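Local structure of uncharacterized protein (Nostoc punctiforme, 2R3S) at the interface of chains A and B. The protein is a putative O-methyltransferase that probably transfers a methyl group from S-adenosylmethionine to a substrate hydroxyl and is likely to act as a dimer. Residues are numbered along the deposited sequence; one frame, centred on the assembly and turned at random. Chains: chain A/B, uncharacterized protein.

Contact 1: the interface of chains A and B. Residues chain A 18, 21-22, 25, 62; chain B 110, 113-114, 289.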
loop_
_atom_site.group_PDB
_atom_site.type_symbol
_atom_site.label_atom_id
_atom_site.label_comp_id
_atom_site.label_asym_id
_atom_site.label_seq_id
_atom_site.Cartn_x
_atom_site.Cartn_y
_atom_site.Cartn_z
ATOM N N GLN A 18 1.726 -2.163 -3.758
ATOM C CA GLN A 18 1.934 -3.444 -4.443
ATOM C C GLN A 18 1.388 -4.634 -3.640
ATOM O O GLN A 18 0.950 -5.639 -4.199
ATOM C CB GLN A 18 3.437 -3.617 -4.763
ATOM C CG GLN A 18 3.940 -2.561 -5.777
ATOM C CD GLN A 18 5.455 -2.545 -6.011
ATOM O OE1 GLN A 18 6.206 -3.325 -5.420
ATOM N NE2 GLN A 18 5.904 -1.650 -6.891
ATOM N N ALA A 21 -2.361 -4.739 -4.270
ATOM C CA ALA A 21 -2.624 -5.316 -5.568
ATOM C C ALA A 21 -2.384 -6.838 -5.543
ATOM O O ALA A 21 -3.141 -7.583 -6.150
ATOM C CB ALA A 21 -1.765 -4.635 -6.656
ATOM N N ALA A 22 -1.333 -7.286 -4.849
ATOM C CA ALA A 22 -1.028 -8.702 -4.761
ATOM C C ALA A 22 -2.133 -9.474 -4.026
ATOM O O ALA A 22 -2.560 -10.534 -4.507
ATOM C CB ALA A 22 0.326 -8.932 -4.096
ATOM N N ALA A 25 -5.314 -9.638 -6.196
ATOM C CA ALA A 25 -5.195 -10.699 -7.217
ATOM C C ALA A 25 -5.346 -12.091 -6.629
ATOM O O ALA A 25 -6.055 -12.926 -7.186
ATOM C CB ALA A 25 -3.863 -10.593 -8.012
ATOM N N TYR A 62 5.825 -13.806 -3.955
ATOM C CA TYR A 62 5.560 -12.530 -3.297
ATOM C C TYR A 62 4.668 -12.711 -2.076
ATOM O O TYR A 62 4.933 -12.148 -1.024
ATOM C CB TYR A 62 4.925 -11.554 -4.298
ATOM C CG TYR A 62 4.794 -10.125 -3.817
ATOM C CD1 TYR A 62 3.665 -9.703 -3.136
ATOM C CD2 TYR A 62 5.804 -9.203 -4.038
ATOM C CE1 TYR A 62 3.544 -8.391 -2.700
ATOM C CE2 TYR A 62 5.695 -7.894 -3.603
ATOM C CZ TYR A 62 4.570 -7.500 -2.931
ATOM O OH TYR A 62 4.450 -6.206 -2.527
ATOM N N PHE B 110 0.162 -2.330 -11.741
ATOM C CA PHE B 110 -0.401 -2.996 -10.558
ATOM C C PHE B 110 -1.921 -2.832 -10.436
ATOM O O PHE B 110 -2.574 -3.650 -9.821
ATOM C CB PHE B 110 0.314 -2.531 -9.281
ATOM C CG PHE B 110 1.654 -3.118 -9.124
ATOM C CD1 PHE B 110 2.768 -2.480 -9.635
ATOM C CD2 PHE B 110 1.819 -4.316 -8.449
ATOM C CE1 PHE B 110 3.999 -3.047 -9.523
ATOM C CE2 PHE B 110 3.044 -4.882 -8.334
ATOM C CZ PHE B 110 4.149 -4.248 -8.868
ATOM N N LEU B 113 -3.031 -6.129 -11.880
ATOM C CA LEU B 113 -2.160 -7.234 -11.533
ATOM C C LEU B 113 -2.845 -8.569 -11.749
ATOM O O LEU B 113 -2.219 -9.494 -12.200
ATOM C CB LEU B 113 -1.653 -7.109 -10.080
ATOM C CG LEU B 113 -0.527 -8.056 -9.706
ATOM C CD1 LEU B 113 0.643 -7.859 -10.691
ATOM C CD2 LEU B 113 -0.084 -7.870 -8.263
ATOM N N THR B 114 -4.139 -8.660 -11.484
ATOM C CA THR B 114 -4.877 -9.914 -11.736
ATOM C C THR B 114 -4.759 -10.362 -13.203
ATOM O O THR B 114 -4.528 -11.541 -13.484
ATOM C CB THR B 114 -6.390 -9.751 -11.336
ATOM O OG1 THR B 114 -6.479 -9.219 -10.000
ATOM C CG2 THR B 114 -7.155 -11.063 -11.442
ATOM N N LEU B 289 7.617 -9.546 -9.053
ATOM C CA LEU B 289 6.219 -9.071 -9.174
ATOM C C LEU B 289 6.124 -7.759 -9.956
ATOM O O LEU B 289 5.202 -7.574 -10.747
ATOM C CB LEU B 289 5.553 -8.882 -7.808
ATOM C CG LEU B 289 4.006 -8.835 -7.837
ATOM C CD1 LEU B 289 3.386 -10.204 -8.137
ATOM C CD2 LEU B 289 3.447 -8.289 -6.552
#

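Contact 2: the interface of chains A and B. Residues chain A 17-18, 62; chain B 106, 110, 286, 290.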
loop_
_atom_site.group_PDB
_atom_site.type_symbol
_atom_site.label_atom_id
_atom_site.label_comp_id
_atom_site.label_asym_id
_atom_site.label_seq_id
_atom_site.Cartn_x
_atom_site.Cartn_y
_atom_site.Cartn_z
ATOM N N TYR A 17 1.558 -0.013 -1.988
ATOM C CA TYR A 17 0.424 -0.243 -2.876
ATOM C C TYR A 17 0.521 -1.620 -3.589
ATOM O O TYR A 17 -0.482 -2.197 -3.932
ATOM C CB TYR A 17 0.224 0.909 -3.904
ATOM C CG TYR A 17 1.265 0.902 -4.969
ATOM C CD1 TYR A 17 2.508 1.504 -4.757
ATOM C CD2 TYR A 17 1.051 0.232 -6.161
ATOM C CE1 TYR A 17 3.497 1.432 -5.707
ATOM C CE2 TYR A 17 2.044 0.160 -7.137
ATOM C CZ TYR A 17 3.260 0.753 -6.909
ATOM O OH TYR A 17 4.238 0.688 -7.873
ATOM N N GLN A 18 1.726 -2.163 -3.758
ATOM C CA GLN A 18 1.934 -3.444 -4.443
ATOM C C GLN A 18 1.388 -4.634 -3.640
ATOM O O GLN A 18 0.950 -5.639 -4.199
ATOM C CB GLN A 18 3.437 -3.617 -4.763
ATOM C CG GLN A 18 3.940 -2.561 -5.777
ATOM C CD GLN A 18 5.455 -2.545 -6.011
ATOM O OE1 GLN A 18 6.206 -3.325 -5.420
ATOM N NE2 GLN A 18 5.904 -1.650 -6.891
ATOM N N TYR A 62 5.825 -13.806 -3.955
ATOM C CA TYR A 62 5.560 -12.530 -3.297
ATOM C C TYR A 62 4.668 -12.711 -2.076
ATOM O O TYR A 62 4.933 -12.148 -1.024
ATOM C CB TYR A 62 4.925 -11.554 -4.298
ATOM C CG TYR A 62 4.794 -10.125 -3.817
ATOM C CD1 TYR A 62 3.665 -9.703 -3.136
ATOM C CD2 TYR A 62 5.804 -9.203 -4.038
ATOM C CE1 TYR A 62 3.544 -8.391 -2.700
ATOM C CE2 TYR A 62 5.695 -7.894 -3.603
ATOM C CZ TYR A 62 4.570 -7.500 -2.931
ATOM O OH TYR A 62 4.450 -6.206 -2.527
ATOM N N ILE B 106 4.256 3.047 -13.832
ATOM C CA ILE B 106 4.511 1.845 -13.002
ATOM C C ILE B 106 3.269 1.421 -12.193
ATOM O O ILE B 106 2.946 0.232 -12.124
ATOM C CB ILE B 106 5.722 2.027 -12.002
ATOM C CG1 ILE B 106 7.034 2.376 -12.740
ATOM C CG2 ILE B 106 5.925 0.778 -11.158
ATOM C CD1 ILE B 106 7.362 1.522 -14.043
ATOM N N PHE B 110 0.162 -2.330 -11.741
ATOM C CA PHE B 110 -0.401 -2.996 -10.558
ATOM C C PHE B 110 -1.921 -2.832 -10.436
ATOM O O PHE B 110 -2.574 -3.650 -9.821
ATOM C CB PHE B 110 0.314 -2.531 -9.281
ATOM C CG PHE B 110 1.654 -3.118 -9.124
ATOM C CD1 PHE B 110 2.768 -2.480 -9.635
ATOM C CD2 PHE B 110 1.819 -4.316 -8.449
ATOM C CE1 PHE B 110 3.999 -3.047 -9.523
ATOM C CE2 PHE B 110 3.044 -4.882 -8.334
ATOM C CZ PHE B 110 4.149 -4.248 -8.868
ATOM N N ALA B 286 11.175 -9.855 -4.343
ATOM C CA ALA B 286 9.868 -9.275 -4.558
ATOM C C ALA B 286 9.881 -8.479 -5.859
ATOM O O ALA B 286 8.841 -8.068 -6.340
ATOM C CB ALA B 286 9.444 -8.394 -3.341
ATOM N N VAL B 290 7.054 -6.853 -9.700
ATOM C CA VAL B 290 7.220 -5.627 -10.480
ATOM C C VAL B 290 7.529 -5.898 -11.963
ATOM O O VAL B 290 7.083 -5.165 -12.855
ATOM C CB VAL B 290 8.359 -4.771 -9.894
ATOM C CG1 VAL B 290 8.481 -3.441 -10.651
ATOM C CG2 VAL B 290 8.127 -4.532 -8.361
#

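Contact 3: the interface of chains A and B. Residues chain A 27, 86, 94-95, 97-98, 101, 147; chain B 7, 10-11, 14.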
loop_
_atom_site.group_PDB
_atom_site.type_symbol
_atom_site.label_atom_id
_atom_site.label_comp_id
_atom_site.label_asym_id
_atom_site.label_seq_id
_atom_site.Cartn_x
_atom_site.Cartn_y
_atom_site.Cartn_z
ATOM N N VAL A 27 -6.988 -13.019 -3.985
ATOM C CA VAL A 27 -8.371 -13.260 -3.591
ATOM C C VAL A 27 -9.282 -13.475 -4.795
ATOM O O VAL A 27 -10.094 -14.418 -4.817
ATOM C CB VAL A 27 -8.931 -12.118 -2.691
ATOM C CG1 VAL A 27 -10.429 -12.249 -2.579
ATOM C CG2 VAL A 27 -8.283 -12.175 -1.308
ATOM N N LEU A 86 -8.886 -16.825 4.571
ATOM C CA LEU A 86 -8.772 -16.537 3.140
ATOM C C LEU A 86 -9.127 -17.693 2.217
ATOM O O LEU A 86 -9.267 -17.499 0.983
ATOM C CB LEU A 86 -7.361 -16.040 2.837
ATOM C CG LEU A 86 -7.032 -14.683 3.490
ATOM C CD1 LEU A 86 -5.571 -14.310 3.249
ATOM C CD2 LEU A 86 -8.024 -13.616 2.987
ATOM N N VAL A 94 -13.076 -14.082 5.244
ATOM C CA VAL A 94 -13.392 -12.668 5.139
ATOM C C VAL A 94 -12.893 -12.039 3.839
ATOM O O VAL A 94 -13.017 -10.852 3.628
ATOM C CB VAL A 94 -12.816 -11.888 6.329
ATOM C CG1 VAL A 94 -13.608 -12.235 7.615
ATOM C CG2 VAL A 94 -11.350 -12.161 6.469
ATOM N N GLY A 95 -12.379 -12.842 2.935
ATOM C CA GLY A 95 -11.714 -12.324 1.762
ATOM C C GLY A 95 -12.530 -11.389 0.889
ATOM O O GLY A 95 -11.956 -10.551 0.237
ATOM N N ALA A 97 -14.328 -9.010 1.761
ATOM C CA ALA A 97 -14.326 -7.634 2.286
ATOM C C ALA A 97 -13.709 -6.665 1.278
ATOM O O ALA A 97 -14.042 -5.468 1.289
ATOM C CB ALA A 97 -13.591 -7.541 3.668
ATOM N N ILE A 98 -12.819 -7.156 0.407
ATOM C CA ILE A 98 -12.194 -6.288 -0.606
ATOM C C ILE A 98 -13.229 -5.649 -1.550
ATOM O O ILE A 98 -12.941 -4.647 -2.199
ATOM C CB ILE A 98 -11.093 -7.013 -1.477
ATOM C CG1 ILE A 98 -11.698 -8.134 -2.348
ATOM C CG2 ILE A 98 -9.941 -7.531 -0.611
ATOM C CD1 ILE A 98 -10.716 -8.623 -3.517
ATOM N N LEU A 101 -13.516 -2.646 0.623
ATOM C CA LEU A 101 -12.263 -2.006 1.026
ATOM C C LEU A 101 -11.403 -1.565 -0.153
ATOM O O LEU A 101 -10.696 -0.566 -0.061
ATOM C CB LEU A 101 -11.463 -2.893 1.977
ATOM C CG LEU A 101 -12.064 -3.132 3.361
ATOM C CD1 LEU A 101 -11.246 -4.210 4.032
ATOM C CD2 LEU A 101 -12.074 -1.833 4.192
HETATM N N MSE A 147 -17.398 -9.647 9.558
HETATM C CA MSE A 147 -16.631 -9.140 10.683
HETATM C C MSE A 147 -17.463 -8.413 11.720
HETATM O O MSE A 147 -16.933 -8.080 12.786
HETATM C CB MSE A 147 -15.532 -8.194 10.208
HETATM C CG MSE A 147 -14.511 -8.884 9.333
HETATM SE SE MSE A 147 -15.129 -8.812 7.490
HETATM C CE MSE A 147 -14.796 -6.855 7.324
ATOM N N PRO B 7 -6.934 -12.075 11.103
ATOM C CA PRO B 7 -7.022 -11.518 9.762
ATOM C C PRO B 7 -6.306 -10.192 9.648
ATOM O O PRO B 7 -6.470 -9.522 8.640
ATOM C CB PRO B 7 -8.524 -11.314 9.576
ATOM C CG PRO B 7 -9.031 -10.976 10.943
ATOM C CD PRO B 7 -8.093 -11.655 11.928
ATOM N N PHE B 10 -4.033 -9.785 6.624
ATOM C CA PHE B 10 -4.939 -9.568 5.467
ATOM C C PHE B 10 -5.430 -8.088 5.356
ATOM O O PHE B 10 -5.187 -7.383 4.352
ATOM C CB PHE B 10 -6.132 -10.524 5.527
ATOM C CG PHE B 10 -7.231 -10.190 4.529
ATOM C CD1 PHE B 10 -6.975 -10.223 3.157
ATOM C CD2 PHE B 10 -8.520 -9.885 4.964
ATOM C CE1 PHE B 10 -7.967 -9.956 2.241
ATOM C CE2 PHE B 10 -9.526 -9.612 4.059
ATOM C CZ PHE B 10 -9.253 -9.634 2.695
ATOM N N PHE B 11 -6.092 -7.603 6.396
ATOM C CA PHE B 11 -6.615 -6.222 6.372
ATOM C C PHE B 11 -5.535 -5.133 6.263
ATOM O O PHE B 11 -5.735 -4.106 5.612
ATOM C CB PHE B 11 -7.554 -5.999 7.573
ATOM C CG PHE B 11 -8.858 -6.766 7.469
ATOM C CD1 PHE B 11 -9.751 -6.512 6.434
ATOM C CD2 PHE B 11 -9.188 -7.748 8.389
ATOM C CE1 PHE B 11 -10.956 -7.226 6.325
ATOM C CE2 PHE B 11 -10.400 -8.449 8.299
ATOM C CZ PHE B 11 -11.278 -8.186 7.256
ATOM N N VAL B 14 -4.411 -5.306 2.627
ATOM C CA VAL B 14 -5.476 -4.748 1.792
ATOM C C VAL B 14 -5.414 -3.228 1.793
ATOM O O VAL B 14 -5.574 -2.608 0.763
ATOM C CB VAL B 14 -6.908 -5.233 2.244
ATOM C CG1 VAL B 14 -8.024 -4.412 1.592
ATOM C CG2 VAL B 14 -7.124 -6.754 1.937
#

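Contact 1: the interface of chains A and B
Helices 17-28 and 53-65 of chain A meet helices 104-111, 113-119 and 282-294 of chain B, in a patch of the two-fold interface packed by van der Waals and CH-pi contacts, with no N or O of one chain within bonding reach of the other. A:Gln18 and A:Tyr62 face B:Phe110 and B:Leu289, while the small A:Ala21, A:Ala22 and A:Ala25 let chain B side chains come close to helix 17-28. The CG methylene of A:Gln18 sits over the centre of the B:Phe110 ring, 3.5 Å from CZ of B:Phe110. The near-parallel amide, its plane 13° from that of the ring, is offset past the rim. The extended chain beyond CG (chi2 172°) carries it out beyond the CZ-CE1 edge, with NE2 of A:Gln18 3.5 Å from CE1 of B:Phe110. At A:Tyr62 the aromatic ring belongs to chain A and the aliphatic group to chain B, and the side chains meet at about a right angle. CG of B:Leu289 is anti to the backbone N (chi1 -161°), and its CD2 methyl points onto the middle of the tyrosine face, 3.5 Å from the A:Tyr62 ring centroid. The same methyl lies in the plane of the B:Phe110 ring at its edge. CD2 of B:Leu113 rests on the helix backbone, 3.7 Å from A:Ala22 N. Farther along, the hydroxyl OG1 of B:Thr114 packs 3.4 Å from A:Ala25 CA. The CB methyl of A:Ala21 lies 3.4 Å from the backbone carbonyl O of B:Phe110.

Contact 2: the interface of chains A and B
A:Tyr17 and A:Gln18 of helix 17-28, part of the O-methyltransferase dimerisation domain, reach across to B:Phe110, B:Ile106 and B:Val290. From CB, the A:Tyr17 side chain takes the crowded position about its first torsion (chi1 73°), which folds its ring beside the A:Gln18 chain, with CG of A:Gln18 over one face near the rim. Farther out, the tyrosine offers its CE2 edge to B:Phe110: the rings are almost perpendicular, 89° apart, and CE2 of A:Tyr17 comes 3.7 Å from CD1 of B:Phe110. This edge points at the rim of the same phenylalanine face that A:Gln18 covers with CG. At the tip, the phenol OH touches the CG2 methyl of B:Ile106, 3.7 Å from A:Tyr17 OH, and accepts a hydrogen bond within its own chain from the amide of A:Gln18. This bond is 3.0 Å long from A:Gln18 NE2 to A:Tyr17 OH and nearly straight, 161° at the hydrogen, with the oxygen close to the amide plane. It should fix the rotation of the amide beside B:Phe110. The carbonyl OE1 of A:Gln18 approaches the CG2 methyl of B:Val290 at 3.7 Å, a van der Waals contact. On helix 282-294, the CB methyl of B:Ala286 packs 3.8 Å from CE2 of A:Tyr62.

Contact 3: the interface of chains A and B
Different first torsions turn B:Phe10 toward A:Leu86 and B:Phe11 toward A:Leu101: CG of B:Phe10 is anti to the backbone N (chi1 169°), that of B:Phe11 anti to the carbonyl carbon (chi1 -69°). The rings point to different but overlapping sets of chain A groups, with A:Val94 touching both. The B:Phe10 ring is sandwiched. On one face lies CD2 of A:Leu86, displaced toward the rim and 3.6 Å from CD1 of B:Phe10; on the opposite face lies CG2 of B:Val14. CG2 of A:Val94 approaches CD2 of B:Phe10 at 3.9 Å, and CA of A:Gly95 meets CZ of B:Phe10 at 3.8 Å. CD2 of B:Phe10 covers the centre of one B:Phe11 face. CD1 of A:Leu101 lies 3.6 Å from CD1 of B:Phe11, while CB of A:Ala97 is in the ring plane at its edge. The bent chain of A:Met147, a selenomethionine, meets this ring tip to tip, its CE 3.8 Å from CZ of B:Phe11. CG2 of A:Ile98 packs 3.9 Å from CG2 of B:Val14 and also touches B:Phe10. Helix 8-14 of the dimerisation domain thus packs on the partner's loops at A:Leu86 and A:Val94 and its short helices 95-97 and 98-101, with 3-10 helix 145-148 contributed from the O-methyltransferase domain.

Contact 1 and contact 2 are parts of one continuous patch: their C-alpha centres lie about 5 Å apart, and they share A:Gln18, A:Tyr62 and B:Phe110. Contact 3 is separate, its centre about 15 Å from that of contact 1 and 18 Å from that of contact 2; helix 17-28 of chain A runs through contacts 1 and 2 and merely grazes contact 3 at A:Val27. Because the interface is two-fold symmetric, each contact recurs with the chains exchanged. Each subunit thus packs its N-terminal helix 8-14 against its partner and receives one in return, consistent with a dimer in which the dimerisation domain packs with the partner's dimerisation and methyltransferase parts.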